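Local coordinates for protein 5'-nucleotidase SURE (Aquifex aeolicus, PDB 2WQK) that probably hydrolyses nucleoside 5'-monophosphates to nucleosides and phosphate with the help of one divalent metal cation per subunit, at residues T3-N8 with V31-D36; E95-G100 with S126-E131; F135-K140 with N166-E171; D157-V162 with T229-D234; R188-I193 with A204-G209. One frame throughout, in Å; residues are numbered along the deposited sequence. Where two conformers were deposited one is given.

Contact 1: T3-N8 with V31-D36; sequences TFLLVN and VVVAPD
Leu6 lies next to Val32 on parallel neighbouring strands, 3-7 and 29-35, which together with helix 15-24 make up the first beta-alpha-beta unit of this Rossmann-like sheet. Its peptide works in both directions: Leu6 N donates to Val31 O at 2.8 Å, and Leu6 O accepts Val33 N at 3.0 Å. One step back, Val31 N reaches Phe4 O, also at 2.8 Å, in a nearly straight bond of 170°. Above this backbone frame the Leu6 and Val32 side chains stand side by side and point the same way, Leu6 CD2 meeting Val32 CG2 at 4.1 Å. The opposite face carries Leu5, whose CG is anti to the backbone N (chi1 177°); from there its CD1 methyl extends over the neighbouring strand to Val33 CG2, 3.9 Å away. Two helices seal the layers: Ile17 and Leu20 of helix 15-24 lie against Leu6, while Cys72 and Ile80 of helix 69-80 cover Val33 and Val31. Beyond the paired region, Asn8 leads into Asp9 and Asp10, predicted ligands of the divalent metal cation, and Asp10 is seen binding sodium. The side-chain ND2 of Asn8 is hydrogen-bonded to Gly11 O, whereas its backbone N and O are buried with no hydrogen-bond partner in the model. Asn8 OD1 rests against the proline ring of the other strand, 3.4 Å from Pro35 CD.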
# COMPACT_ATOMS: atom_id res chain seq x y z
N THR A 3 9.26 -34.54 3.24
CA THR A 3 9.62 -33.20 2.84
C THR A 3 8.43 -32.30 3.13
O THR A 3 7.27 -32.69 2.86
CB THR A 3 10.00 -33.14 1.33
OG1 THR A 3 11.12 -34.01 1.07
CG2 THR A 3 10.30 -31.72 0.84
N PHE A 4 8.74 -31.13 3.71
CA PHE A 4 7.71 -30.14 4.03
C PHE A 4 7.99 -28.86 3.28
O PHE A 4 9.12 -28.39 3.24
CB PHE A 4 7.70 -29.83 5.53
CG PHE A 4 7.86 -31.05 6.38
CD1 PHE A 4 6.91 -32.04 6.36
CD2 PHE A 4 8.99 -31.23 7.19
CE1 PHE A 4 7.05 -33.18 7.12
CE2 PHE A 4 9.11 -32.38 7.95
CZ PHE A 4 8.15 -33.33 7.90
N LEU A 5 6.93 -28.26 2.71
CA LEU A 5 7.01 -26.93 2.12
C LEU A 5 6.42 -25.99 3.19
O LEU A 5 5.24 -26.11 3.52
CB LEU A 5 6.20 -26.86 0.83
CG LEU A 5 6.14 -25.48 0.15
CD1 LEU A 5 7.51 -24.96 -0.10
CD2 LEU A 5 5.31 -25.54 -1.15
N LEU A 6 7.26 -25.10 3.71
CA LEU A 6 6.91 -24.23 4.83
C LEU A 6 6.90 -22.80 4.34
O LEU A 6 7.88 -22.29 3.78
CB LEU A 6 7.97 -24.39 5.94
CG LEU A 6 7.86 -23.47 7.16
CD1 LEU A 6 6.49 -23.55 7.83
CD2 LEU A 6 8.97 -23.72 8.17
N VAL A 7 5.76 -22.13 4.58
CA VAL A 7 5.56 -20.75 4.17
C VAL A 7 5.06 -19.99 5.39
O VAL A 7 4.74 -20.57 6.43
CB VAL A 7 4.52 -20.65 3.01
CG1 VAL A 7 4.95 -21.59 1.87
CG2 VAL A 7 3.09 -20.96 3.50
N ASN A 8 4.97 -18.67 5.25
CA ASN A 8 4.28 -17.87 6.25
C ASN A 8 3.79 -16.56 5.62
O ASN A 8 3.91 -16.37 4.40
CB ASN A 8 5.11 -17.61 7.51
CG ASN A 8 6.14 -16.48 7.34
OD1 ASN A 8 6.46 -16.08 6.22
ND2 ASN A 8 6.70 -16.00 8.47
N VAL A 31 11.65 -27.21 3.33
CA VAL A 31 11.93 -26.29 2.24
C VAL A 31 11.08 -25.06 2.51
O VAL A 31 9.85 -25.14 2.53
CB VAL A 31 11.59 -26.91 0.86
CG1 VAL A 31 11.80 -25.89 -0.28
CG2 VAL A 31 12.45 -28.20 0.63
N VAL A 32 11.77 -23.95 2.75
CA VAL A 32 11.07 -22.69 3.08
C VAL A 32 10.96 -21.84 1.83
O VAL A 32 11.95 -21.60 1.13
CB VAL A 32 11.83 -21.86 4.12
CG1 VAL A 32 11.29 -20.40 4.29
CG2 VAL A 32 11.82 -22.59 5.44
N VAL A 33 9.75 -21.33 1.60
CA VAL A 33 9.55 -20.29 0.58
C VAL A 33 8.61 -19.29 1.28
O VAL A 33 7.47 -19.66 1.62
CB VAL A 33 8.90 -20.84 -0.72
CG1 VAL A 33 8.78 -19.74 -1.77
CG2 VAL A 33 9.74 -22.02 -1.26
N ALA A 34 9.11 -18.09 1.52
CA ALA A 34 8.32 -17.15 2.34
C ALA A 34 8.47 -15.70 1.82
O ALA A 34 9.44 -15.35 1.13
CB ALA A 34 8.75 -17.23 3.80
N PRO A 35 7.48 -14.85 2.14
CA PRO A 35 7.59 -13.47 1.71
C PRO A 35 8.81 -12.74 2.28
O PRO A 35 9.36 -13.13 3.31
CB PRO A 35 6.28 -12.82 2.24
CG PRO A 35 5.33 -13.98 2.51
CD PRO A 35 6.26 -15.13 2.92
N ASP A 36 9.22 -11.66 1.62
CA ASP A 36 10.34 -10.86 2.10
C ASP A 36 9.92 -9.74 3.08
O ASP A 36 10.72 -8.90 3.45
CB ASP A 36 11.10 -10.25 0.93
CG ASP A 36 10.33 -9.11 0.29
OD1 ASP A 36 9.08 -9.22 0.26
OD2 ASP A 36 10.98 -8.15 -0.19

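Contact 2: E95-G100 with S126-E131; sequences EGPNLG and SAFGRE. With SO4 (sulfate ion), chain C.
Asn98 ND2 serves two acceptors at once, Ser126 OG across the contact and an oxygen of a bound sulfate. Asn98 CG lies anti to the carbonyl carbon (chi1 -77°), beside the backbone N. The bond from ND2 to Ser126 OG is 2.9 Å long and nearly straight (170°), with the hydroxyl lying in the amide plane. That to sulfate O3 is longer, 3.2 Å, and bent to 137°. Ser106, Gly107 and Thr108 bind the same sulfate, which probably comes from the crystallisation liquor; its place beside the metal site is consistent with a phosphate-binding pocket. A leucine in place of Asn98 would probably leave Ser126 OG without this donor and the sulfate with one bond fewer. The arrangement belongs to the loop that follows strand 88-94 of the alpha/beta sheet, just past the sodium ligand Asn94, and leans on the end of the neighbouring strand 122-128. Gly96 has backbone angles at which a CB would collide with the preceding carbonyl, and its own O sits 3.3 Å from Ser126 CB. Farther along, Pro97 CB approaches the edge of the Phe128 ring, in its plane, 3.9 Å from CD1. The Leu99 and Phe128 side chains cross at about a right angle, with Leu99 CD1 3.8 Å from Phe128 CD1.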
# COMPACT_ATOMS: atom_id res chain seq x y z
N GLU A 95 2.56 -14.78 13.91
CA GLU A 95 2.71 -13.87 15.03
C GLU A 95 1.31 -13.33 15.34
O GLU A 95 0.92 -12.23 14.90
CB GLU A 95 3.64 -12.72 14.66
CG GLU A 95 5.03 -13.10 14.23
CD GLU A 95 5.80 -11.90 13.68
OE1 GLU A 95 5.16 -10.88 13.28
OE2 GLU A 95 7.04 -11.97 13.66
N GLY A 96 0.52 -14.14 16.01
CA GLY A 96 -0.79 -13.78 16.50
C GLY A 96 -1.78 -14.85 16.08
O GLY A 96 -1.48 -15.69 15.22
N PRO A 97 -2.95 -14.87 16.72
CA PRO A 97 -3.93 -15.91 16.47
C PRO A 97 -4.70 -15.78 15.17
O PRO A 97 -4.79 -14.68 14.60
CB PRO A 97 -4.88 -15.81 17.65
CG PRO A 97 -4.80 -14.37 18.01
CD PRO A 97 -3.39 -13.89 17.72
N ASN A 98 -5.27 -16.90 14.74
CA ASN A 98 -6.24 -16.93 13.64
C ASN A 98 -7.41 -17.82 14.03
O ASN A 98 -7.40 -19.05 13.82
CB ASN A 98 -5.54 -17.40 12.38
CG ASN A 98 -4.69 -16.30 11.78
OD1 ASN A 98 -5.21 -15.25 11.37
ND2 ASN A 98 -3.37 -16.52 11.73
N LEU A 99 -8.38 -17.19 14.71
CA LEU A 99 -9.49 -17.85 15.33
C LEU A 99 -10.82 -17.35 14.75
O LEU A 99 -10.95 -16.20 14.29
CB LEU A 99 -9.50 -17.52 16.83
CG LEU A 99 -8.30 -18.08 17.58
CD1 LEU A 99 -8.06 -17.31 18.90
CD2 LEU A 99 -8.42 -19.58 17.84
N GLY A 100 -11.80 -18.22 14.85
CA GLY A 100 -13.18 -17.82 14.61
C GLY A 100 -13.40 -17.27 13.22
O GLY A 100 -12.80 -17.70 12.23
N SER A 126 -0.71 -20.89 14.29
CA SER A 126 -0.73 -19.51 14.78
C SER A 126 -0.57 -19.50 16.30
O SER A 126 -1.09 -20.38 16.97
CB SER A 126 -2.06 -18.84 14.41
OG SER A 126 -2.21 -18.85 13.00
N ALA A 127 0.16 -18.50 16.80
CA ALA A 127 0.39 -18.27 18.23
C ALA A 127 -0.70 -17.39 18.85
O ALA A 127 -0.91 -16.26 18.40
CB ALA A 127 1.77 -17.60 18.44
N PHE A 128 -1.33 -17.88 19.91
CA PHE A 128 -2.32 -17.12 20.66
C PHE A 128 -1.59 -16.39 21.77
O PHE A 128 -1.40 -16.91 22.88
CB PHE A 128 -3.41 -18.02 21.24
CG PHE A 128 -4.43 -17.27 22.08
CD1 PHE A 128 -5.36 -16.42 21.47
CD2 PHE A 128 -4.52 -17.47 23.44
CE1 PHE A 128 -6.31 -15.76 22.17
CE2 PHE A 128 -5.49 -16.81 24.17
CZ PHE A 128 -6.38 -15.96 23.54
N GLY A 129 -1.12 -15.21 21.38
CA GLY A 129 -0.37 -14.30 22.25
C GLY A 129 -0.19 -13.00 21.51
O GLY A 129 -0.42 -12.91 20.28
N ARG A 130 0.23 -11.97 22.23
CA ARG A 130 0.52 -10.66 21.61
C ARG A 130 2.00 -10.32 21.80
O ARG A 130 2.71 -10.07 20.82
CB ARG A 130 -0.34 -9.56 22.24
CG ARG A 130 -1.83 -9.61 21.86
CD ARG A 130 -2.70 -9.09 23.00
NE ARG A 130 -4.04 -8.71 22.54
CZ ARG A 130 -4.37 -7.53 22.02
NH1 ARG A 130 -3.47 -6.56 21.87
NH2 ARG A 130 -5.63 -7.31 21.65
N GLU A 131 2.44 -10.34 23.06
CA GLU A 131 3.79 -9.93 23.43
C GLU A 131 4.58 -11.12 23.95
O GLU A 131 4.02 -12.04 24.56
CB GLU A 131 3.75 -8.86 24.55
CG GLU A 131 3.24 -7.48 24.14
CD GLU A 131 3.08 -6.55 25.33
OE1 GLU A 131 3.89 -6.62 26.27
OE2 GLU A 131 2.13 -5.73 25.32
S SO4 C . -2.08 -13.43 9.11
O1 SO4 C . -2.04 -12.76 10.41
O2 SO4 C . -0.70 -13.33 8.53
O3 SO4 C . -2.37 -14.81 9.25
O4 SO4 C . -3.05 -12.78 8.18

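Contact 3: F135-K140 with N166-E171; sequences FEEIAK and NLRYEE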
# COMPACT_ATOMS: atom_id res chain seq x y z
N PHE A 135 8.02 -18.63 20.64
CA PHE A 135 7.92 -19.42 19.40
C PHE A 135 8.64 -20.76 19.48
O PHE A 135 8.19 -21.72 18.90
CB PHE A 135 8.43 -18.62 18.23
CG PHE A 135 7.54 -17.47 17.86
CD1 PHE A 135 6.34 -17.70 17.17
CD2 PHE A 135 7.89 -16.17 18.17
CE1 PHE A 135 5.52 -16.64 16.87
CE2 PHE A 135 7.07 -15.11 17.82
CZ PHE A 135 5.89 -15.36 17.17
N GLU A 136 9.78 -20.84 20.19
CA GLU A 136 10.45 -22.13 20.28
C GLU A 136 9.71 -23.15 21.12
O GLU A 136 9.76 -24.33 20.80
CB GLU A 136 11.89 -21.99 20.78
CG GLU A 136 12.72 -21.17 19.85
CD GLU A 136 14.18 -21.13 20.26
OE1 GLU A 136 14.51 -21.57 21.37
OE2 GLU A 136 14.98 -20.66 19.44
N GLU A 137 9.03 -22.70 22.18
CA GLU A 137 8.17 -23.57 22.94
C GLU A 137 6.98 -24.02 22.09
O GLU A 137 6.61 -25.18 22.08
CB GLU A 137 7.64 -22.88 24.20
CG GLU A 137 8.75 -22.51 25.22
CD GLU A 137 9.40 -23.73 25.82
OE1 GLU A 137 8.72 -24.70 26.14
OE2 GLU A 137 10.64 -23.70 25.99
N ILE A 138 6.38 -23.08 21.38
CA ILE A 138 5.23 -23.39 20.52
C ILE A 138 5.61 -24.40 19.44
O ILE A 138 4.82 -25.31 19.12
CB ILE A 138 4.63 -22.10 19.92
CG1 ILE A 138 3.92 -21.32 21.02
CG2 ILE A 138 3.65 -22.40 18.74
CD1 ILE A 138 3.51 -19.89 20.65
N ALA A 139 6.81 -24.27 18.88
CA ALA A 139 7.23 -25.18 17.81
C ALA A 139 7.26 -26.62 18.26
O ALA A 139 7.04 -27.53 17.47
CB ALA A 139 8.61 -24.78 17.21
N LYS A 140 7.53 -26.84 19.55
CA LYS A 140 7.56 -28.21 20.06
C LYS A 140 6.21 -28.91 19.89
O LYS A 140 6.17 -30.07 19.47
CB LYS A 140 7.97 -28.24 21.55
CG LYS A 140 9.37 -27.71 21.78
CD LYS A 140 9.68 -27.56 23.26
CE LYS A 140 11.06 -27.02 23.49
NZ LYS A 140 11.26 -26.76 24.97
N ASN A 166 0.35 -19.15 24.26
CA ASN A 166 1.69 -18.70 24.55
C ASN A 166 2.12 -19.17 25.92
O ASN A 166 2.14 -18.39 26.89
CB ASN A 166 1.79 -17.19 24.46
CG ASN A 166 3.20 -16.69 24.55
OD1 ASN A 166 4.12 -17.41 24.20
ND2 ASN A 166 3.38 -15.44 25.00
N LEU A 167 2.41 -20.46 26.00
CA LEU A 167 2.84 -21.11 27.22
C LEU A 167 4.08 -21.94 26.98
O LEU A 167 4.35 -22.39 25.86
CB LEU A 167 1.75 -22.05 27.71
CG LEU A 167 0.43 -21.44 28.19
CD1 LEU A 167 -0.65 -22.51 28.34
CD2 LEU A 167 0.63 -20.69 29.50
N ARG A 168 4.84 -22.19 28.05
CA ARG A 168 5.86 -23.19 27.94
C ARG A 168 5.26 -24.53 27.57
O ARG A 168 4.13 -24.84 27.96
CB ARG A 168 6.63 -23.33 29.26
CG ARG A 168 7.46 -22.13 29.58
CD ARG A 168 8.23 -22.33 30.90
NE ARG A 168 8.85 -23.66 30.99
CZ ARG A 168 8.43 -24.68 31.75
NH1 ARG A 168 7.37 -24.56 32.56
NH2 ARG A 168 9.08 -25.83 31.70
N TYR A 169 6.02 -25.33 26.82
CA TYR A 169 5.56 -26.63 26.34
C TYR A 169 4.97 -27.48 27.45
O TYR A 169 3.91 -28.05 27.34
CB TYR A 169 6.71 -27.36 25.65
CG TYR A 169 6.44 -28.74 25.12
CD1 TYR A 169 5.58 -28.94 24.04
CD2 TYR A 169 7.13 -29.84 25.61
CE1 TYR A 169 5.38 -30.17 23.52
CE2 TYR A 169 6.92 -31.10 25.10
CZ TYR A 169 6.04 -31.27 24.04
OH TYR A 169 5.84 -32.54 23.51
N GLU A 170 5.65 -27.51 28.59
CA GLU A 170 5.19 -28.35 29.68
C GLU A 170 3.93 -27.84 30.37
O GLU A 170 3.29 -28.60 31.14
CB GLU A 170 6.32 -28.54 30.70
CG GLU A 170 7.56 -29.19 30.06
CD GLU A 170 8.49 -28.20 29.31
OE1 GLU A 170 8.27 -26.96 29.33
OE2 GLU A 170 9.46 -28.70 28.70
N GLU A 171 3.59 -26.57 30.14
CA GLU A 171 2.39 -25.97 30.71
C GLU A 171 1.16 -26.09 29.79
O GLU A 171 0.06 -25.80 30.21
CB GLU A 171 2.62 -24.48 31.00
CG GLU A 171 3.59 -24.19 32.16
CD GLU A 171 3.05 -24.64 33.52
OE1 GLU A 171 1.84 -24.94 33.66
OE2 GLU A 171 3.87 -24.68 34.46
O HOH W 1 10.21 -26.64 27.41
O HOH W 2 10.63 -29.14 26.60
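In the first turn of helix 135-152, Glu137 reaches across to the start of the short 3-10 segment 169-171 and takes the backbone N-H of Tyr169. The bond to OE1 is 2.9 Å long and almost straight (172°), and it uses the anti lone pair of that oxygen. The Glu137 chain bends at chi2 (-67°), which brings CD back toward the loop, while its CB stays 3.7 Å from Leu167 O. The helix is the crossover of a beta-alpha-beta unit between the parallel strands 122-128 and 158-165, and the loop is the exit from the second of them. Lys140, one turn on from Glu137, packs on the Tyr169 ring: its CB stands over one face in a CH-pi contact, 3.9 Å from the centroid and displaced toward the CD1 rim. The Tyr169 hydroxyl is hydrogen-bonded to Asp144 of the same helix. At the solvent side Lys140 NZ forms a salt bridge with Glu137 OE2 at 3.3 Å, arriving from above the carboxylate plane. A water accepts from Lys140 NZ at 2.7 Å and donates to Glu137 OE1 and Glu170 OE2. The like charges of Glu137 and Glu170 are probably eased by Lys140, and by Arg168, whose NH2 bridges to Glu170 OE1 at 2.7 Å.

Contact 4: D157-V162 with T229-D234; sequences DTYLNV and TPLHLD
Tyr159 packs on Leu231 where the antiparallel strands 158-165 and 225-232 pair in the central mixed sheet. Its CB leaves the strand on the face shared with Leu231 and Asn161, and CG sits between the backbone N and the carbonyl carbon (chi1 60°), the crowded position. The ring then lies with one face over Leu231 CB, which is 4.2 Å from the centroid. On the rim CE1 meets Leu231 CD1 at 3.8 Å, and CE2 comes to 3.6 Å from His232 O. At the tip, Tyr159 OH lies 2.6 Å from the oxygen of a water to which it is hydrogen-bonded. That water donates in turn to the His232 carbonyl. An alanine in place of Tyr159 would probably open a gap over Leu231 and leave that water without its hydroxyl partner. Met113 of helix 107-117 also touches the Tyr159 side chain. Beneath, paired backbone bonds join Tyr159 to Leu231 and Asn161 to Thr229. The Asp157 carboxylate, in one of its two modelled conformers, bonds residues at the strand's far end: OD1 takes Asp234 N at 3.0 Å through its syn lone pair. His232, whose ring meets His232 of the second subunit nearly parallel, donates from ND1, in the ring plane, to Asp157 OD2 at 2.8 Å, from 42° above the carboxylate plane.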
# COMPACT_ATOMS: atom_id res chain seq x y z
N ASP A 157 -11.51 -33.51 2.26
CA ASP A 157 -12.04 -32.14 2.10
C ASP A 157 -11.62 -31.36 3.32
O ASP A 157 -12.45 -30.68 3.95
CB ASP A 157 -13.60 -32.15 1.95
CG ASP A 157 -14.22 -30.76 1.82
OD1 ASP A 157 -13.56 -29.84 1.24
OD2 ASP A 157 -15.38 -30.60 2.31
N THR A 158 -10.34 -31.47 3.73
CA THR A 158 -10.04 -30.79 4.96
C THR A 158 -8.59 -30.28 4.96
O THR A 158 -7.71 -30.89 4.40
CB THR A 158 -10.21 -31.81 6.16
OG1 THR A 158 -11.53 -32.38 6.11
CG2 THR A 158 -9.98 -31.17 7.52
N TYR A 159 -8.39 -29.19 5.67
CA TYR A 159 -7.03 -28.78 6.09
C TYR A 159 -7.16 -28.30 7.53
O TYR A 159 -8.26 -28.00 7.98
CB TYR A 159 -6.39 -27.77 5.15
CG TYR A 159 -7.13 -26.46 4.98
CD1 TYR A 159 -6.61 -25.30 5.50
CD2 TYR A 159 -8.33 -26.36 4.25
CE1 TYR A 159 -7.26 -24.09 5.40
CE2 TYR A 159 -8.98 -25.14 4.13
CZ TYR A 159 -8.44 -24.01 4.70
OH TYR A 159 -9.08 -22.79 4.59
N LEU A 160 -6.04 -28.30 8.26
CA LEU A 160 -6.10 -28.01 9.69
C LEU A 160 -5.67 -26.59 10.02
O LEU A 160 -4.67 -26.11 9.52
CB LEU A 160 -5.23 -29.01 10.48
CG LEU A 160 -5.54 -30.48 10.25
CD1 LEU A 160 -4.56 -31.34 11.10
CD2 LEU A 160 -6.99 -30.85 10.55
N ASN A 161 -6.40 -25.99 10.95
CA ASN A 161 -6.11 -24.69 11.50
C ASN A 161 -5.78 -24.80 12.98
O ASN A 161 -6.62 -25.22 13.76
CB ASN A 161 -7.26 -23.70 11.33
CG ASN A 161 -6.82 -22.31 11.70
OD1 ASN A 161 -5.72 -21.86 11.30
ND2 ASN A 161 -7.65 -21.61 12.52
N VAL A 162 -4.49 -24.58 13.31
CA VAL A 162 -4.00 -24.85 14.68
C VAL A 162 -3.61 -23.55 15.35
O VAL A 162 -2.88 -22.74 14.75
CB VAL A 162 -2.78 -25.80 14.64
CG1 VAL A 162 -2.28 -26.11 16.07
CG2 VAL A 162 -3.14 -27.10 13.90
N THR A 229 -8.71 -27.13 14.43
CA THR A 229 -10.01 -27.11 13.77
C THR A 229 -9.84 -27.66 12.34
O THR A 229 -9.01 -27.16 11.59
CB THR A 229 -10.55 -25.68 13.62
OG1 THR A 229 -10.60 -25.04 14.91
CG2 THR A 229 -11.96 -25.68 12.94
N PRO A 230 -10.65 -28.67 11.98
CA PRO A 230 -10.65 -29.16 10.59
C PRO A 230 -11.57 -28.21 9.80
O PRO A 230 -12.75 -28.04 10.14
CB PRO A 230 -11.26 -30.55 10.69
CG PRO A 230 -12.18 -30.48 11.87
CD PRO A 230 -11.64 -29.40 12.81
N LEU A 231 -11.01 -27.61 8.76
CA LEU A 231 -11.74 -26.66 7.91
C LEU A 231 -12.07 -27.32 6.58
O LEU A 231 -11.25 -28.05 6.00
CB LEU A 231 -10.87 -25.45 7.62
CG LEU A 231 -10.40 -24.59 8.80
CD1 LEU A 231 -9.47 -23.44 8.38
CD2 LEU A 231 -11.65 -24.06 9.56
N HIS A 232 -13.27 -26.99 6.08
CA HIS A 232 -13.64 -27.33 4.72
C HIS A 232 -12.79 -26.60 3.71
O HIS A 232 -12.60 -25.39 3.84
CB HIS A 232 -15.10 -26.91 4.43
CG HIS A 232 -16.14 -27.80 4.98
ND1 HIS A 232 -16.38 -29.06 4.48
CD2 HIS A 232 -17.10 -27.56 5.91
CE1 HIS A 232 -17.42 -29.58 5.12
NE2 HIS A 232 -17.88 -28.68 5.99
N LEU A 233 -12.35 -27.30 2.66
CA LEU A 233 -11.84 -26.62 1.49
C LEU A 233 -13.01 -26.12 0.62
O LEU A 233 -13.01 -24.97 0.16
CB LEU A 233 -10.95 -27.53 0.64
CG LEU A 233 -10.42 -26.74 -0.59
CD1 LEU A 233 -9.70 -25.38 -0.28
CD2 LEU A 233 -9.54 -27.65 -1.44
N ASP A 234 -14.02 -26.97 0.45
CA ASP A 234 -15.18 -26.62 -0.39
C ASP A 234 -16.16 -25.88 0.48
O ASP A 234 -16.63 -26.42 1.48
CB ASP A 234 -15.74 -27.93 -0.94
CG ASP A 234 -16.87 -27.75 -1.96
OD1 ASP A 234 -17.49 -26.64 -2.02
OD2 ASP A 234 -17.14 -28.81 -2.64
O HOH W 3 -11.45 -22.92 3.43
O HOH W 4 -9.67 -22.52 14.45

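Contact 5: R188-I193 with A204-G209; sequences RVFKYI and AAEEFG
Arg188 and Ala204 form an antiparallel hydrogen-bonded pair in the beta hairpin of strands 186-193 and 199-206, an arm that extends well away from the body of the subunit. Two backbone bonds make the pair: Arg188 N to Ala204 O at 3.0 Å, and Ala204 N to Arg188 O at 2.7 Å. Pairing continues along the arm with Phe190 and Trp202. The apolar part is an edge contact: Phe190 CG is anti to the carbonyl carbon (chi1 -70°), beside the backbone N, and the ring edge at CE2 comes to 3.5 Å from Ala204 CB. Pro195 of the third subunit packs on both residues, so the hairpin also takes part in the assembly. Two charged groups approach the same ring. Arg188 NH1 lies over the centre of one face, 3.8 Å above the plane. Glu206, in one of two modelled conformers, meets the ring tip to tip, the carboxylate turned 53° from the ring plane and OE2 lying at the edge, 3.5 Å from Phe190 CE2.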
# COMPACT_ATOMS: atom_id res chain seq x y z
N ARG A 188 -18.31 -2.47 19.85
CA ARG A 188 -18.87 -1.16 20.17
C ARG A 188 -18.21 -0.11 19.28
O ARG A 188 -16.99 -0.14 19.15
CB ARG A 188 -18.59 -0.84 21.64
CG ARG A 188 -19.47 0.22 22.24
CD ARG A 188 -18.85 0.75 23.56
NE ARG A 188 -19.51 1.89 24.22
CZ ARG A 188 -19.88 3.05 23.67
NH1 ARG A 188 -19.75 3.31 22.37
NH2 ARG A 188 -20.43 3.98 24.45
N VAL A 189 -19.00 0.79 18.71
CA VAL A 189 -18.46 1.87 17.87
C VAL A 189 -18.46 3.17 18.67
O VAL A 189 -19.47 3.53 19.31
CB VAL A 189 -19.25 2.05 16.55
CG1 VAL A 189 -18.68 3.18 15.74
CG2 VAL A 189 -19.28 0.72 15.77
N PHE A 190 -17.30 3.82 18.69
CA PHE A 190 -17.12 5.11 19.40
C PHE A 190 -17.10 6.21 18.33
O PHE A 190 -16.49 6.03 17.29
CB PHE A 190 -15.82 5.11 20.18
CG PHE A 190 -15.83 4.18 21.39
CD1 PHE A 190 -16.05 4.68 22.66
CD2 PHE A 190 -15.65 2.81 21.24
CE1 PHE A 190 -16.08 3.84 23.76
CE2 PHE A 190 -15.68 1.95 22.34
CZ PHE A 190 -15.89 2.47 23.61
N LYS A 191 -17.79 7.32 18.59
CA LYS A 191 -17.87 8.44 17.67
C LYS A 191 -17.00 9.59 18.21
O LYS A 191 -17.01 9.90 19.42
CB LYS A 191 -19.31 8.96 17.55
CG LYS A 191 -19.50 10.02 16.49
CD LYS A 191 -20.96 10.39 16.30
CE LYS A 191 -21.14 11.47 15.25
NZ LYS A 191 -22.60 11.90 15.19
N TYR A 192 -16.31 10.23 17.27
CA TYR A 192 -15.47 11.39 17.52
C TYR A 192 -15.81 12.47 16.51
O TYR A 192 -16.43 12.18 15.47
CB TYR A 192 -14.01 11.01 17.37
CG TYR A 192 -13.51 9.97 18.34
CD1 TYR A 192 -12.89 10.33 19.52
CD2 TYR A 192 -13.61 8.63 18.05
CE1 TYR A 192 -12.39 9.36 20.38
CE2 TYR A 192 -13.13 7.66 18.91
CZ TYR A 192 -12.51 8.04 20.07
OH TYR A 192 -12.01 7.07 20.91
N ILE A 193 -15.36 13.71 16.79
CA ILE A 193 -15.43 14.79 15.80
C ILE A 193 -14.03 15.30 15.44
O ILE A 193 -13.22 15.57 16.33
CB ILE A 193 -16.33 15.94 16.30
CG1 ILE A 193 -17.72 15.40 16.65
CG2 ILE A 193 -16.39 17.05 15.26
CD1 ILE A 193 -18.54 14.99 15.44
N ALA A 204 -14.48 -0.75 18.27
CA ALA A 204 -13.76 -1.35 19.39
C ALA A 204 -14.23 -2.77 19.67
O ALA A 204 -15.43 -3.06 19.56
CB ALA A 204 -13.92 -0.51 20.66
N ALA A 205 -13.28 -3.62 20.06
CA ALA A 205 -13.55 -4.97 20.53
C ALA A 205 -13.47 -4.95 22.09
O ALA A 205 -12.44 -4.58 22.64
CB ALA A 205 -12.54 -5.95 19.96
N GLU A 206 -14.58 -5.32 22.74
CA GLU A 206 -14.74 -5.25 24.20
C GLU A 206 -14.95 -6.65 24.76
O GLU A 206 -15.41 -7.54 24.05
CB GLU A 206 -15.98 -4.42 24.56
CG GLU A 206 -16.02 -2.98 24.00
CD GLU A 206 -15.01 -2.04 24.65
OE1 GLU A 206 -14.37 -2.42 25.66
OE2 GLU A 206 -14.86 -0.90 24.16
N GLU A 207 -14.66 -6.85 26.05
CA GLU A 207 -14.96 -8.11 26.73
C GLU A 207 -14.45 -9.36 25.99
O GLU A 207 -15.19 -10.33 25.83
CB GLU A 207 -16.48 -8.22 26.95
CG GLU A 207 -17.10 -7.00 27.66
CD GLU A 207 -18.60 -7.12 27.85
OE1 GLU A 207 -19.16 -8.22 27.63
OE2 GLU A 207 -19.24 -6.10 28.22
N PHE A 208 -13.19 -9.34 25.56
CA PHE A 208 -12.61 -10.49 24.84
C PHE A 208 -12.64 -11.79 25.66
O PHE A 208 -12.12 -11.84 26.80
CB PHE A 208 -11.16 -10.23 24.38
CG PHE A 208 -10.64 -11.30 23.43
CD1 PHE A 208 -10.95 -11.25 22.06
CD2 PHE A 208 -9.87 -12.37 23.90
CE1 PHE A 208 -10.49 -12.23 21.18
CE2 PHE A 208 -9.40 -13.37 23.03
CZ PHE A 208 -9.71 -13.30 21.66
N GLY A 209 -13.27 -12.81 25.11
CA GLY A 209 -13.33 -14.13 25.75
C GLY A 209 -14.24 -14.28 26.96
O GLY A 209 -14.29 -15.36 27.58

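From the N terminus, contact 1 closes first, pairing the opening strand with 29-35 through the helix between them. Contact 2 follows in series, bringing the loop after strand 88-94 to the end of strand 122-128. Just after it begins contact 3, which touches contact 2 where Ala127 packs on Ile138, and ties helix 135-152 to the loop leaving strand 158-165. Contact 4 crosses contact 3, since 157-162 lies between the two segments of contact 3 and 229-234 beyond them; it spans the longest loop, and through Asn161 it is hydrogen-bonded to Asn98 of contact 2. Contact 5 falls wholly within that loop as a hairpin arm. Contacts 1, 2 and 4 thus share the central sheet, while contact 3 lies at the subunit surface.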